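Local coordinates for D-isomer specific 2-hydroxyacid dehydrogenase NAD-binding (Xanthobacter autotrophicus, PDB 4XA8), which binds NADPH and probably works as an oxidoreductase of the D-isomer specific 2-hydroxyacid dehydrogenase family, interconverting 2-hydroxy acids and 2-keto acids, at residues L56-P61 with T281-S286; L112-R117 with K229-A234; P123-A128 with R133-H138; G148-G153 with P193-G198; A158-L163 with F168-W173. One frame throughout, in Å; residues are numbered along the deposited sequence. Where two conformers were deposited one is given.

How the contacts relate
The contacts are largely nested along the chain of a bilobed dehydrogenase. Contact 1 closes the longest loop and bridges the lobes, reaching from the five-stranded parallel sheet to the loop after the last strand of the seven-stranded one. Inside it lies contact 2, and inside that come contact 3 and then contact 4, which encloses contact 5. Contacts 2, 4 and 5 share the larger sheet, with centres 10 to 14 Å apart; helices 103-119 and 154-165 meet where contact 2 touches contact 5, and neighbouring strands join contacts 4 and 5. Contact 3 stands apart, about 34 Å from contact 1 between centres, on a projection meeting the second subunit. Contacts 1, 2 and 4 hold NADPH-binding residues.

Contact 1 (L56-P61 with T281-S286); sequences LVWKPP and TPHLAS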
# COMPACT_ATOMS: atom_id res chain seq x y z
N LEU A 56 15.95 -19.12 21.83
CA LEU A 56 15.48 -18.21 20.80
C LEU A 56 14.20 -17.59 21.30
O LEU A 56 13.20 -18.29 21.47
CB LEU A 56 15.25 -18.99 19.50
CG LEU A 56 14.62 -18.25 18.32
CD1 LEU A 56 15.56 -17.15 17.90
CD2 LEU A 56 14.36 -19.24 17.19
N VAL A 57 14.22 -16.30 21.58
CA VAL A 57 13.14 -15.69 22.35
C VAL A 57 12.71 -14.30 21.91
O VAL A 57 13.51 -13.52 21.34
CB VAL A 57 13.52 -15.57 23.85
CG1 VAL A 57 13.87 -16.90 24.47
CG2 VAL A 57 14.67 -14.59 24.02
N TRP A 58 11.45 -13.97 22.21
CA TRP A 58 10.98 -12.58 22.22
C TRP A 58 10.24 -12.26 23.54
O TRP A 58 9.25 -12.91 23.89
CB TRP A 58 10.10 -12.29 21.01
CG TRP A 58 9.67 -10.86 20.92
CD1 TRP A 58 8.49 -10.33 21.37
CD2 TRP A 58 10.42 -9.76 20.39
NE1 TRP A 58 8.44 -8.99 21.10
CE2 TRP A 58 9.62 -8.60 20.52
CE3 TRP A 58 11.70 -9.63 19.82
CZ2 TRP A 58 10.04 -7.34 20.09
CZ3 TRP A 58 12.12 -8.37 19.39
CH2 TRP A 58 11.29 -7.24 19.53
N LYS A 59 10.77 -11.30 24.28
CA LYS A 59 10.19 -10.85 25.58
C LYS A 59 9.64 -11.98 26.47
O LYS A 59 8.45 -11.97 26.80
CB LYS A 59 9.12 -9.81 25.32
CG LYS A 59 9.69 -8.58 24.65
CD LYS A 59 8.74 -7.39 24.79
CE LYS A 59 8.91 -6.39 23.67
NZ LYS A 59 7.59 -5.82 23.30
N PRO A 60 10.49 -12.96 26.84
CA PRO A 60 10.03 -14.11 27.60
C PRO A 60 9.59 -13.69 28.98
O PRO A 60 9.88 -12.56 29.38
CB PRO A 60 11.26 -15.05 27.63
CG PRO A 60 12.42 -14.15 27.46
CD PRO A 60 11.94 -13.03 26.56
N PRO A 61 8.87 -14.58 29.70
CA PRO A 61 8.33 -14.25 31.01
C PRO A 61 9.45 -13.95 32.01
O PRO A 61 10.56 -14.48 31.89
CB PRO A 61 7.55 -15.52 31.42
CG PRO A 61 7.46 -16.37 30.21
CD PRO A 61 8.62 -15.99 29.34
N THR A 281 -2.16 -3.64 12.86
CA THR A 281 -1.43 -4.73 12.25
C THR A 281 -0.55 -5.43 13.30
O THR A 281 0.12 -4.80 14.10
CB THR A 281 -0.61 -4.31 11.00
OG1 THR A 281 0.36 -3.29 11.28
CG2 THR A 281 -1.55 -3.83 9.82
N PRO A 282 -0.49 -6.76 13.24
CA PRO A 282 0.20 -7.33 14.38
C PRO A 282 1.66 -7.65 14.07
O PRO A 282 1.98 -8.80 13.75
CB PRO A 282 -0.62 -8.60 14.66
CG PRO A 282 -1.33 -8.90 13.38
CD PRO A 282 -1.17 -7.77 12.44
N HIS A 283 2.56 -6.66 14.20
CA HIS A 283 3.99 -6.88 13.96
C HIS A 283 4.38 -7.39 12.60
O HIS A 283 5.19 -8.32 12.48
CB HIS A 283 4.51 -7.88 15.00
CG HIS A 283 5.15 -7.22 16.16
ND1 HIS A 283 6.22 -7.78 16.82
CD2 HIS A 283 4.91 -6.03 16.75
CE1 HIS A 283 6.60 -6.97 17.79
NE2 HIS A 283 5.82 -5.89 17.76
N LEU A 284 3.80 -6.81 11.58
CA LEU A 284 4.05 -7.21 10.22
C LEU A 284 5.22 -6.53 9.58
O LEU A 284 5.71 -6.99 8.56
CB LEU A 284 2.84 -6.89 9.35
CG LEU A 284 1.53 -7.54 9.78
CD1 LEU A 284 0.48 -7.14 8.73
CD2 LEU A 284 1.67 -9.04 9.90
N ALA A 285 5.64 -5.38 10.10
CA ALA A 285 6.64 -4.60 9.36
C ALA A 285 8.02 -5.24 9.47
O ALA A 285 8.81 -5.19 8.55
CB ALA A 285 6.71 -3.19 9.91
N SER A 286 8.29 -5.81 10.63
CA SER A 286 9.61 -6.23 11.06
C SER A 286 9.65 -7.73 11.43
O SER A 286 10.52 -8.16 12.21
CB SER A 286 9.97 -5.39 12.31
OG SER A 286 8.86 -5.40 13.23
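Trp58 and His283 make the nearest backbone approach between residues 56-61 and 281-286, yet their CA atoms lie 12.2 Å apart, so the two segments meet through long side chains alone. This is a contact across the interdomain cleft of a bilobed dehydrogenase: Trp58 follows strand 52-57 of the smaller parallel sheet, whereas His283 stands in the loop between strand 278-280 of the nucleotide-binding sheet and helix 290-306. Pro282 is the centre of an inverse gamma turn, marked by a weak 3.1 Å bond from His283 N to Thr281 O. The imidazole that follows it points at the other lobe. On the far side the indole is carried outward with CG anti to the backbone N (chi1 -176°), which swings the six-membered ring into the cleft. The ring planes stand at 76°, and the five-membered ring of Trp58 and the ring of His283 have centroids 6.0 Å apart. The small area they bury is consistent with a light contact between lobes. Lys59 lies along the indole, its CG 3.8 Å above one face of the Trp58 ring and offset toward the rim. The 281-286 loop is held by Asp259, which accepts from Thr281 OG1 and from the amides of Leu284 and Ala285; Ala285 and Ser286, like Asp259, are NADPH-binding residues, although no cofactor occupies this chain. At the point of contact, Trp58 CZ2 lies 4.2 Å from His283 CE1, near the plane of the imidazole at its edge.

Contact 2 (L112-R117 with K229-A234); sequences LFCVLR and KFINVA
Cys114 and Val115 on helix 103-119 receive the side chain of Ile231, which rises from strand 228-232 of the large parallel sheet; a helix packing on a Rossmann sheet in this way is a worked case of alpha/beta layering. The apolar contacts carry it. Ile231 CD1 reaches Cys114 CB at 3.7 Å and Val115 CG2 at 3.9 Å, and it also lies 3.8 Å from Val115 N, so the methyl rests on the helix backbone as well as between the two side chains. It gets there because CG1 is anti to the carbonyl carbon (chi1 -65°) and the arm beyond it is extended (chi2 161°). The other branch, CG2, lies 3.9 Å from Cys114 CB and flanks the sulfur, 4.1 Å from SG. Were the residue an alanine, both branches would be missing, and Cys114 CB and Val115 CG2 would probably face a gap between helix and sheet. The polar side-chain bonds lie to either end of Ile231. Asn232 OD1 accepts from Ala234 N at 3.2 Å, an Asx turn at the start of the loop holding the NADPH-binding Val233 and Ala234, while Lys229 NZ forms salt bridges with Asp121 and Glu255. With hydrocarbon and a thiol side chain meeting at Ile231, the buried middle depends on close fit, while Lys229 NZ, bonded to His118 O, adds a polar tie at one end.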
# COMPACT_ATOMS: atom_id res chain seq x y z
N LEU A 112 5.82 2.08 2.76
CA LEU A 112 5.21 2.64 1.54
C LEU A 112 3.74 2.27 1.45
O LEU A 112 2.90 3.11 1.13
CB LEU A 112 5.97 2.14 0.32
CG LEU A 112 5.50 2.67 -1.02
CD1 LEU A 112 5.61 4.20 -1.11
CD2 LEU A 112 6.39 2.03 -2.07
N PHE A 113 3.42 1.01 1.74
CA PHE A 113 2.00 0.62 1.83
C PHE A 113 1.20 1.51 2.79
O PHE A 113 0.13 1.99 2.44
CB PHE A 113 1.88 -0.87 2.25
CG PHE A 113 0.53 -1.19 2.85
CD1 PHE A 113 -0.58 -1.39 2.05
CD2 PHE A 113 0.38 -1.27 4.22
CE1 PHE A 113 -1.83 -1.65 2.63
CE2 PHE A 113 -0.86 -1.52 4.82
CZ PHE A 113 -1.97 -1.69 4.02
N CYS A 114 1.73 1.73 4.01
CA CYS A 114 0.99 2.51 5.02
C CYS A 114 0.84 4.00 4.60
O CYS A 114 -0.23 4.59 4.71
CB CYS A 114 1.74 2.49 6.36
SG CYS A 114 1.83 0.91 7.16
N VAL A 115 1.92 4.57 4.06
CA VAL A 115 1.89 5.96 3.60
C VAL A 115 0.91 6.09 2.44
O VAL A 115 0.08 7.03 2.46
CB VAL A 115 3.26 6.47 3.21
CG1 VAL A 115 3.18 7.83 2.51
CG2 VAL A 115 4.12 6.54 4.44
N LEU A 116 0.94 5.15 1.48
CA LEU A 116 0.03 5.26 0.31
C LEU A 116 -1.46 5.07 0.72
O LEU A 116 -2.37 5.75 0.21
CB LEU A 116 0.39 4.24 -0.79
CG LEU A 116 1.71 4.46 -1.54
CD1 LEU A 116 2.11 3.25 -2.38
CD2 LEU A 116 1.51 5.69 -2.37
N ARG A 117 -1.65 4.19 1.67
CA ARG A 117 -2.99 3.90 2.14
C ARG A 117 -3.59 5.22 2.74
O ARG A 117 -4.74 5.56 2.45
CB ARG A 117 -2.94 2.75 3.13
CG ARG A 117 -4.18 2.42 3.93
CD ARG A 117 -4.05 1.18 4.85
NE ARG A 117 -5.39 1.00 5.42
CZ ARG A 117 -5.86 1.63 6.47
NH1 ARG A 117 -5.09 2.47 7.14
NH2 ARG A 117 -7.13 1.46 6.83
N LYS A 229 -2.17 12.22 9.96
CA LYS A 229 -2.24 10.76 9.86
C LYS A 229 -0.94 10.14 10.42
O LYS A 229 0.15 10.56 10.08
CB LYS A 229 -2.49 10.38 8.41
CG LYS A 229 -3.79 11.07 7.93
CD LYS A 229 -3.88 11.30 6.47
CE LYS A 229 -5.30 11.71 6.03
NZ LYS A 229 -5.76 10.75 4.95
N PHE A 230 -1.10 9.15 11.31
CA PHE A 230 -0.01 8.66 12.17
C PHE A 230 0.25 7.16 11.92
O PHE A 230 -0.67 6.35 11.99
CB PHE A 230 -0.44 8.91 13.61
CG PHE A 230 0.62 8.67 14.63
CD1 PHE A 230 0.76 7.41 15.20
CD2 PHE A 230 1.44 9.70 15.07
CE1 PHE A 230 1.71 7.17 16.17
CE2 PHE A 230 2.39 9.46 16.07
CZ PHE A 230 2.52 8.20 16.60
N ILE A 231 1.51 6.81 11.63
CA ILE A 231 1.92 5.45 11.36
C ILE A 231 3.04 5.09 12.35
O ILE A 231 4.03 5.83 12.44
CB ILE A 231 2.48 5.33 9.95
CG1 ILE A 231 1.39 5.62 8.93
CG2 ILE A 231 3.08 3.94 9.70
CD1 ILE A 231 1.94 5.96 7.58
N ASN A 232 2.89 3.99 13.09
CA ASN A 232 3.95 3.53 14.06
C ASN A 232 4.44 2.16 13.70
O ASN A 232 3.66 1.20 13.75
CB ASN A 232 3.45 3.50 15.47
CG ASN A 232 4.59 3.36 16.47
OD1 ASN A 232 5.76 3.45 16.10
ND2 ASN A 232 4.24 3.12 17.72
N VAL A 233 5.72 2.07 13.29
CA VAL A 233 6.35 0.80 12.97
C VAL A 233 7.63 0.62 13.82
O VAL A 233 8.41 -0.29 13.55
CB VAL A 233 6.68 0.63 11.47
CG1 VAL A 233 5.37 0.55 10.64
CG2 VAL A 233 7.53 1.78 10.96
N ALA A 234 7.85 1.42 14.84
CA ALA A 234 9.09 1.34 15.62
C ALA A 234 8.87 0.39 16.78
O ALA A 234 9.14 -0.77 16.69
CB ALA A 234 9.50 2.70 16.14

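Contact 3 (P123-A128 with R133-H138); sequences PTFERA and RWHYVH
Arg133 N donates to Ala128 O at 3.0 Å, the one direct hydrogen bond between residues 123-128 and 133-138, and at 178° it is almost perfectly straight although the donor sits above the carbonyl plane. A second link is indirect: a water donates to Thr124 O at 2.8 Å and accepts from Arg133 NH2. The guanidinium is held further by a salt bridge from NE to Glu131 and by NH1 donating to His135 ND1, with NH1 lying close to the imidazole plane. Ala128 CB lies under one guanidinium face, 3.8 Å from Arg133 NH2. His135 is also the centre of the carbon and ring contacts. Its chi1 of -170° carries CG to the side remote from the main-chain N and turns the ring toward the helix, where Thr124 CG2 covers one face in a CH-pi contact, 3.7 Å from the centroid of the His135 ring. The edge of the same ring is presented to the face of Phe125 in an offset edge-to-face pair, planes at 71°. Farther along, Val137 CG1 approaches Phe125 CZ to 3.7 Å. The helix and its returning chain thus form a helix-loop projection beyond the large sheet, following helix 103-119 in the chain, to which it is tied by the Arg117-Glu126 salt bridge, and leading on to strand 146-150; Pro282 of the second subunit packs against its Phe125 and Trp134.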
# COMPACT_ATOMS: atom_id res chain seq x y z
N PRO A 123 -8.80 4.60 4.00
CA PRO A 123 -9.74 4.34 5.11
C PRO A 123 -11.16 4.88 4.87
O PRO A 123 -12.15 4.20 5.19
CB PRO A 123 -9.04 4.97 6.32
CG PRO A 123 -7.57 4.88 5.95
CD PRO A 123 -7.50 5.12 4.48
N THR A 124 -11.25 6.05 4.22
CA THR A 124 -12.52 6.63 3.86
C THR A 124 -13.26 5.78 2.81
O THR A 124 -14.47 5.54 2.92
CB THR A 124 -12.27 8.05 3.39
OG1 THR A 124 -11.75 8.75 4.49
CG2 THR A 124 -13.54 8.70 2.87
N PHE A 125 -12.54 5.36 1.78
CA PHE A 125 -13.09 4.45 0.78
C PHE A 125 -13.52 3.11 1.32
O PHE A 125 -14.53 2.57 0.87
CB PHE A 125 -12.15 4.31 -0.42
CG PHE A 125 -11.96 5.60 -1.13
CD1 PHE A 125 -13.02 6.18 -1.85
CD2 PHE A 125 -10.77 6.26 -1.08
CE1 PHE A 125 -12.83 7.40 -2.50
CE2 PHE A 125 -10.59 7.49 -1.69
CZ PHE A 125 -11.62 8.06 -2.42
N GLU A 126 -12.78 2.54 2.28
CA GLU A 126 -13.12 1.25 2.88
C GLU A 126 -14.46 1.41 3.59
O GLU A 126 -15.32 0.52 3.50
CB GLU A 126 -12.04 0.75 3.92
CG GLU A 126 -10.74 0.23 3.35
CD GLU A 126 -9.59 0.13 4.40
OE1 GLU A 126 -9.82 0.05 5.62
OE2 GLU A 126 -8.41 0.18 4.00
N ARG A 127 -14.64 2.54 4.31
CA ARG A 127 -15.88 2.87 5.02
C ARG A 127 -17.05 2.98 4.04
O ARG A 127 -18.14 2.48 4.26
CB ARG A 127 -15.64 4.20 5.76
CG ARG A 127 -16.76 4.84 6.56
CD ARG A 127 -16.13 5.96 7.43
NE ARG A 127 -14.80 5.57 7.93
CZ ARG A 127 -13.71 6.33 7.93
NH1 ARG A 127 -13.73 7.59 7.47
NH2 ARG A 127 -12.57 5.85 8.43
N ALA A 128 -16.79 3.73 2.96
CA ALA A 128 -17.80 3.96 1.91
C ALA A 128 -18.33 2.64 1.29
O ALA A 128 -19.56 2.45 1.08
CB ALA A 128 -17.22 4.87 0.84
N ARG A 133 -21.63 2.88 -1.00
CA ARG A 133 -21.63 4.15 -1.73
C ARG A 133 -20.31 4.47 -2.39
O ARG A 133 -19.24 4.18 -1.89
CB ARG A 133 -22.12 5.29 -0.85
CG ARG A 133 -21.09 5.84 0.07
CD ARG A 133 -21.64 6.86 1.09
NE ARG A 133 -20.45 7.24 1.81
CZ ARG A 133 -19.55 8.11 1.39
NH1 ARG A 133 -19.72 8.88 0.27
NH2 ARG A 133 -18.49 8.24 2.13
N TRP A 134 -20.43 5.13 -3.54
CA TRP A 134 -19.33 5.59 -4.35
C TRP A 134 -18.93 7.00 -3.85
O TRP A 134 -19.74 7.95 -3.92
CB TRP A 134 -19.84 5.62 -5.77
CG TRP A 134 -18.82 5.97 -6.78
CD1 TRP A 134 -18.43 7.22 -7.15
CD2 TRP A 134 -18.13 5.06 -7.63
NE1 TRP A 134 -17.50 7.15 -8.14
CE2 TRP A 134 -17.30 5.83 -8.46
CE3 TRP A 134 -18.10 3.66 -7.75
CZ2 TRP A 134 -16.44 5.26 -9.39
CZ3 TRP A 134 -17.24 3.09 -8.69
CH2 TRP A 134 -16.42 3.87 -9.49
N HIS A 135 -17.74 7.07 -3.26
CA HIS A 135 -17.21 8.26 -2.61
C HIS A 135 -16.42 9.14 -3.57
O HIS A 135 -15.63 8.63 -4.35
CB HIS A 135 -16.28 7.87 -1.46
CG HIS A 135 -15.88 9.02 -0.59
ND1 HIS A 135 -16.79 9.76 0.12
CD2 HIS A 135 -14.68 9.60 -0.36
CE1 HIS A 135 -16.18 10.74 0.75
NE2 HIS A 135 -14.90 10.67 0.47
N TYR A 136 -16.65 10.45 -3.51
CA TYR A 136 -15.89 11.45 -4.31
C TYR A 136 -14.93 12.27 -3.39
O TYR A 136 -15.38 12.89 -2.42
CB TYR A 136 -16.86 12.42 -4.99
CG TYR A 136 -17.84 11.77 -5.93
CD1 TYR A 136 -19.07 11.31 -5.49
CD2 TYR A 136 -17.54 11.65 -7.28
CE1 TYR A 136 -19.95 10.71 -6.36
CE2 TYR A 136 -18.40 11.06 -8.15
CZ TYR A 136 -19.59 10.56 -7.71
OH TYR A 136 -20.43 9.98 -8.63
N VAL A 137 -13.63 12.26 -3.67
CA VAL A 137 -12.66 13.11 -2.94
C VAL A 137 -11.99 14.03 -3.92
O VAL A 137 -11.92 13.74 -5.09
CB VAL A 137 -11.53 12.37 -2.17
CG1 VAL A 137 -12.12 11.45 -1.12
CG2 VAL A 137 -10.59 11.60 -3.09
N HIS A 138 -11.47 15.13 -3.39
CA HIS A 138 -10.77 16.12 -4.19
C HIS A 138 -9.39 15.52 -4.50
O HIS A 138 -8.70 15.05 -3.60
CB HIS A 138 -10.75 17.44 -3.42
CG HIS A 138 -12.14 17.91 -3.03
ND1 HIS A 138 -13.05 18.39 -3.96
CD2 HIS A 138 -12.78 17.94 -1.84
CE1 HIS A 138 -14.18 18.71 -3.35
NE2 HIS A 138 -14.05 18.44 -2.07
O HOH W 1 -16.71 6.94 3.98

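Contact 4 (G148-G153 with P193-G198); sequences GVLGLG and PGFLAG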
# COMPACT_ATOMS: atom_id res chain seq x y z
N GLY A 148 6.49 12.90 6.84
CA GLY A 148 7.61 13.04 7.75
C GLY A 148 8.01 11.67 8.26
O GLY A 148 7.18 10.96 8.87
N VAL A 149 9.27 11.31 8.11
CA VAL A 149 9.81 10.06 8.72
C VAL A 149 10.63 10.44 9.99
O VAL A 149 11.65 11.15 9.88
CB VAL A 149 10.70 9.33 7.70
CG1 VAL A 149 11.27 8.03 8.26
CG2 VAL A 149 9.93 9.01 6.46
N LEU A 150 10.15 10.03 11.17
CA LEU A 150 10.77 10.29 12.44
C LEU A 150 11.75 9.15 12.73
O LEU A 150 11.35 8.06 13.08
CB LEU A 150 9.68 10.45 13.52
CG LEU A 150 10.10 10.83 14.91
CD1 LEU A 150 10.49 12.30 14.98
CD2 LEU A 150 8.94 10.56 15.85
N GLY A 151 13.04 9.41 12.53
CA GLY A 151 14.13 8.45 12.75
C GLY A 151 14.78 8.15 11.43
O GLY A 151 14.08 7.76 10.50
N LEU A 152 16.10 8.41 11.30
CA LEU A 152 16.79 8.16 10.03
C LEU A 152 18.02 7.31 10.17
O LEU A 152 19.07 7.61 9.58
CB LEU A 152 17.15 9.48 9.33
CG LEU A 152 16.02 10.42 8.92
CD1 LEU A 152 16.64 11.76 8.46
CD2 LEU A 152 15.14 9.83 7.82
N GLY A 153 17.88 6.27 10.97
CA GLY A 153 18.83 5.15 11.01
C GLY A 153 18.70 4.32 9.75
O GLY A 153 18.08 4.76 8.80
N PRO A 193 9.56 20.26 16.93
CA PRO A 193 8.25 20.87 16.72
C PRO A 193 7.98 21.35 15.30
O PRO A 193 6.92 21.05 14.80
CB PRO A 193 8.25 22.05 17.70
CG PRO A 193 9.13 21.59 18.80
CD PRO A 193 10.25 20.89 18.07
N GLY A 194 8.93 22.03 14.66
CA GLY A 194 8.71 22.49 13.28
C GLY A 194 8.62 21.30 12.31
O GLY A 194 7.83 21.33 11.37
N PHE A 195 9.40 20.25 12.55
CA PHE A 195 9.35 19.02 11.72
C PHE A 195 7.94 18.41 11.78
O PHE A 195 7.35 18.09 10.73
CB PHE A 195 10.38 17.97 12.16
CG PHE A 195 10.11 16.56 11.63
CD1 PHE A 195 10.48 16.22 10.34
CD2 PHE A 195 9.51 15.58 12.42
CE1 PHE A 195 10.22 14.94 9.83
CE2 PHE A 195 9.27 14.29 11.92
CZ PHE A 195 9.63 13.99 10.62
N LEU A 196 7.42 18.25 13.00
CA LEU A 196 6.08 17.69 13.18
C LEU A 196 4.97 18.61 12.63
O LEU A 196 4.00 18.12 12.03
CB LEU A 196 5.81 17.42 14.66
CG LEU A 196 6.67 16.30 15.26
CD1 LEU A 196 6.59 16.30 16.79
CD2 LEU A 196 6.31 14.96 14.69
N ALA A 197 5.07 19.92 12.90
CA ALA A 197 4.01 20.85 12.47
C ALA A 197 3.79 20.84 10.97
O ALA A 197 2.69 21.16 10.50
CB ALA A 197 4.31 22.26 12.95
N GLY A 198 4.82 20.52 10.19
CA GLY A 198 4.64 20.49 8.70
C GLY A 198 4.43 19.09 8.11
O GLY A 198 4.44 18.92 6.89
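Strand 146-150, which opens the nucleotide-binding Rossmann fold, takes the ring of Phe195 against Gly148, Val149 and Leu150. Helix 193-197 passes over strand 148-150 with the two axes 9.4 Å apart at closest and inclined at 137°. A chi1 of 163° places the Phe195 ring opposite the main-chain nitrogen and lowers it from the helix until CZ lies 3.6 Å from Gly148 CA and equally close to Val149 O. Glycine suits position 148 for a plain steric reason, as a CB on residue 148 would lie 2.9 Å from Phe195 CZ, a clash. Beside it, Leu150 CD1 meets Phe195 CE2 at 3.8 Å. The strand runs straight into a turn whose Gly151, Gly153 and Gly156 fit the GxGxxG pattern of Rossmann folds; Leu152 and Gly156 are NADPH-binding residues, and Phe195 thus covers the sheet just upstream of that turn. Val149 sends its side chain the other way, onto helix 154-165. If an alanine stood in for Phe195, Gly148 CA and Leu150 CD1 would lose their cover, and a gap is likely to open between helix and sheet. Trp173, on the adjacent strand 169-174, also meets the Phe195 ring, and Phe195 O accepts from Arg171 NH1.

Contact 5 (A158-L163 with F168-W173); sequences AAALEL and FDVRGW
Val170 meets Ala160 and Leu163 with both of its methyls, and its first torsion decides which goes where: CG1 is anti to the backbone N (chi1 -178°), while CG2 lies beside that N. The two branches therefore straddle the turn of helix 154-165 between Ala160 and Leu163. CG1 comes to 3.7 Å from Ala160 O and lies 4.2 Å from Ala160 CB, close to the backbone because alanine offers so little side chain. CG2 takes the next step along the helix, 3.7 Å from Leu163 C and 3.8 Å from Leu163 CB. Phe168 supplies a third point just before the strand. With CG beside its backbone N (chi1 -65°), the ring is turned so that CD2 approaches Leu163 O at 3.7 Å, the oxygen lying at the ring edge near its plane. Asp169 is the centre of an inverse gamma turn at the start of strand 169-174, and its side chain leaves in the direction away from the helix, as does that of Arg171; such alternation is what gives one strand face to the helix. Gly172, next on the facing side, has no side chain, and a CB there would come only to 4.6 Å from Ala160 CB. Leu163 has further neighbours in Val115 of helix 103-119 and in Val147 and Val149 of strand 146-150, so it fills the seam where two helices lie on the sheet. Helix 154-165 here links strands 146-150 and 169-174, which are parallel neighbours: the beta-alpha-beta crossover that begins a Rossmann dinucleotide-binding domain.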
# COMPACT_ATOMS: atom_id res chain seq x y z
N ALA A 158 16.28 4.36 4.63
CA ALA A 158 15.83 3.61 3.43
C ALA A 158 14.35 3.86 3.10
O ALA A 158 13.98 4.01 1.89
CB ALA A 158 16.09 2.12 3.57
N ALA A 159 13.51 3.93 4.13
CA ALA A 159 12.07 4.20 3.88
C ALA A 159 11.90 5.62 3.35
O ALA A 159 11.13 5.86 2.37
CB ALA A 159 11.28 4.01 5.18
N ALA A 160 12.60 6.59 3.94
CA ALA A 160 12.49 7.97 3.43
C ALA A 160 12.94 8.15 1.95
O ALA A 160 12.27 8.82 1.17
CB ALA A 160 13.20 8.95 4.34
N LEU A 161 14.04 7.52 1.57
CA LEU A 161 14.49 7.51 0.17
C LEU A 161 13.46 6.87 -0.75
O LEU A 161 13.21 7.38 -1.87
CB LEU A 161 15.82 6.75 0.00
CG LEU A 161 17.05 7.44 0.60
CD1 LEU A 161 18.24 6.46 0.69
CD2 LEU A 161 17.37 8.68 -0.20
N GLU A 162 12.86 5.76 -0.32
CA GLU A 162 11.85 5.09 -1.15
C GLU A 162 10.60 5.94 -1.33
O GLU A 162 10.04 6.03 -2.42
CB GLU A 162 11.44 3.72 -0.59
CG GLU A 162 10.52 2.92 -1.54
CD GLU A 162 11.12 2.59 -2.90
OE1 GLU A 162 12.36 2.40 -3.02
OE2 GLU A 162 10.33 2.49 -3.89
N LEU A 163 10.15 6.57 -0.26
CA LEU A 163 9.02 7.52 -0.34
C LEU A 163 9.25 8.68 -1.30
O LEU A 163 8.35 9.09 -2.06
CB LEU A 163 8.69 8.04 1.05
CG LEU A 163 8.05 7.08 2.04
CD1 LEU A 163 8.02 7.68 3.44
CD2 LEU A 163 6.63 6.72 1.62
N PHE A 168 6.26 12.31 -3.16
CA PHE A 168 5.82 13.02 -1.97
C PHE A 168 6.80 14.11 -1.53
O PHE A 168 7.99 14.06 -1.88
CB PHE A 168 5.62 12.03 -0.80
CG PHE A 168 4.51 11.04 -1.05
CD1 PHE A 168 3.23 11.47 -1.13
CD2 PHE A 168 4.79 9.68 -1.24
CE1 PHE A 168 2.17 10.58 -1.37
CE2 PHE A 168 3.75 8.76 -1.49
CZ PHE A 168 2.44 9.22 -1.55
N ASP A 169 6.30 15.11 -0.81
CA ASP A 169 7.19 16.08 -0.16
C ASP A 169 7.72 15.44 1.15
O ASP A 169 7.08 15.54 2.22
CB ASP A 169 6.40 17.37 0.10
CG ASP A 169 7.25 18.49 0.69
OD1 ASP A 169 8.42 18.28 1.06
OD2 ASP A 169 6.68 19.58 0.84
N VAL A 170 8.84 14.70 1.03
CA VAL A 170 9.32 13.84 2.13
C VAL A 170 10.30 14.61 3.02
O VAL A 170 11.22 15.28 2.53
CB VAL A 170 9.95 12.53 1.60
CG1 VAL A 170 10.41 11.61 2.73
CG2 VAL A 170 8.99 11.80 0.69
N ARG A 171 10.02 14.58 4.32
CA ARG A 171 10.92 15.15 5.31
C ARG A 171 11.37 14.07 6.24
O ARG A 171 10.69 13.08 6.38
CB ARG A 171 10.26 16.36 6.05
CG ARG A 171 8.80 16.15 6.44
CD ARG A 171 8.18 17.25 7.33
NE ARG A 171 8.23 18.49 6.62
CZ ARG A 171 8.20 19.71 7.10
NH1 ARG A 171 8.01 20.01 8.40
NH2 ARG A 171 8.32 20.67 6.22
N GLY A 172 12.51 14.26 6.90
CA GLY A 172 12.94 13.33 7.91
C GLY A 172 13.48 14.10 9.11
O GLY A 172 13.93 15.26 8.99
N TRP A 173 13.50 13.40 10.23
CA TRP A 173 14.05 13.89 11.49
C TRP A 173 15.01 12.91 12.08
O TRP A 173 14.76 11.69 12.12
CB TRP A 173 12.94 14.22 12.51
CG TRP A 173 13.51 14.84 13.73
CD1 TRP A 173 13.73 16.16 13.96
CD2 TRP A 173 14.00 14.15 14.90
NE1 TRP A 173 14.28 16.36 15.18
CE2 TRP A 173 14.47 15.15 15.79
CE3 TRP A 173 14.08 12.81 15.28
CZ2 TRP A 173 15.07 14.86 17.05
CZ3 TRP A 173 14.66 12.49 16.56
CH2 TRP A 173 15.13 13.52 17.42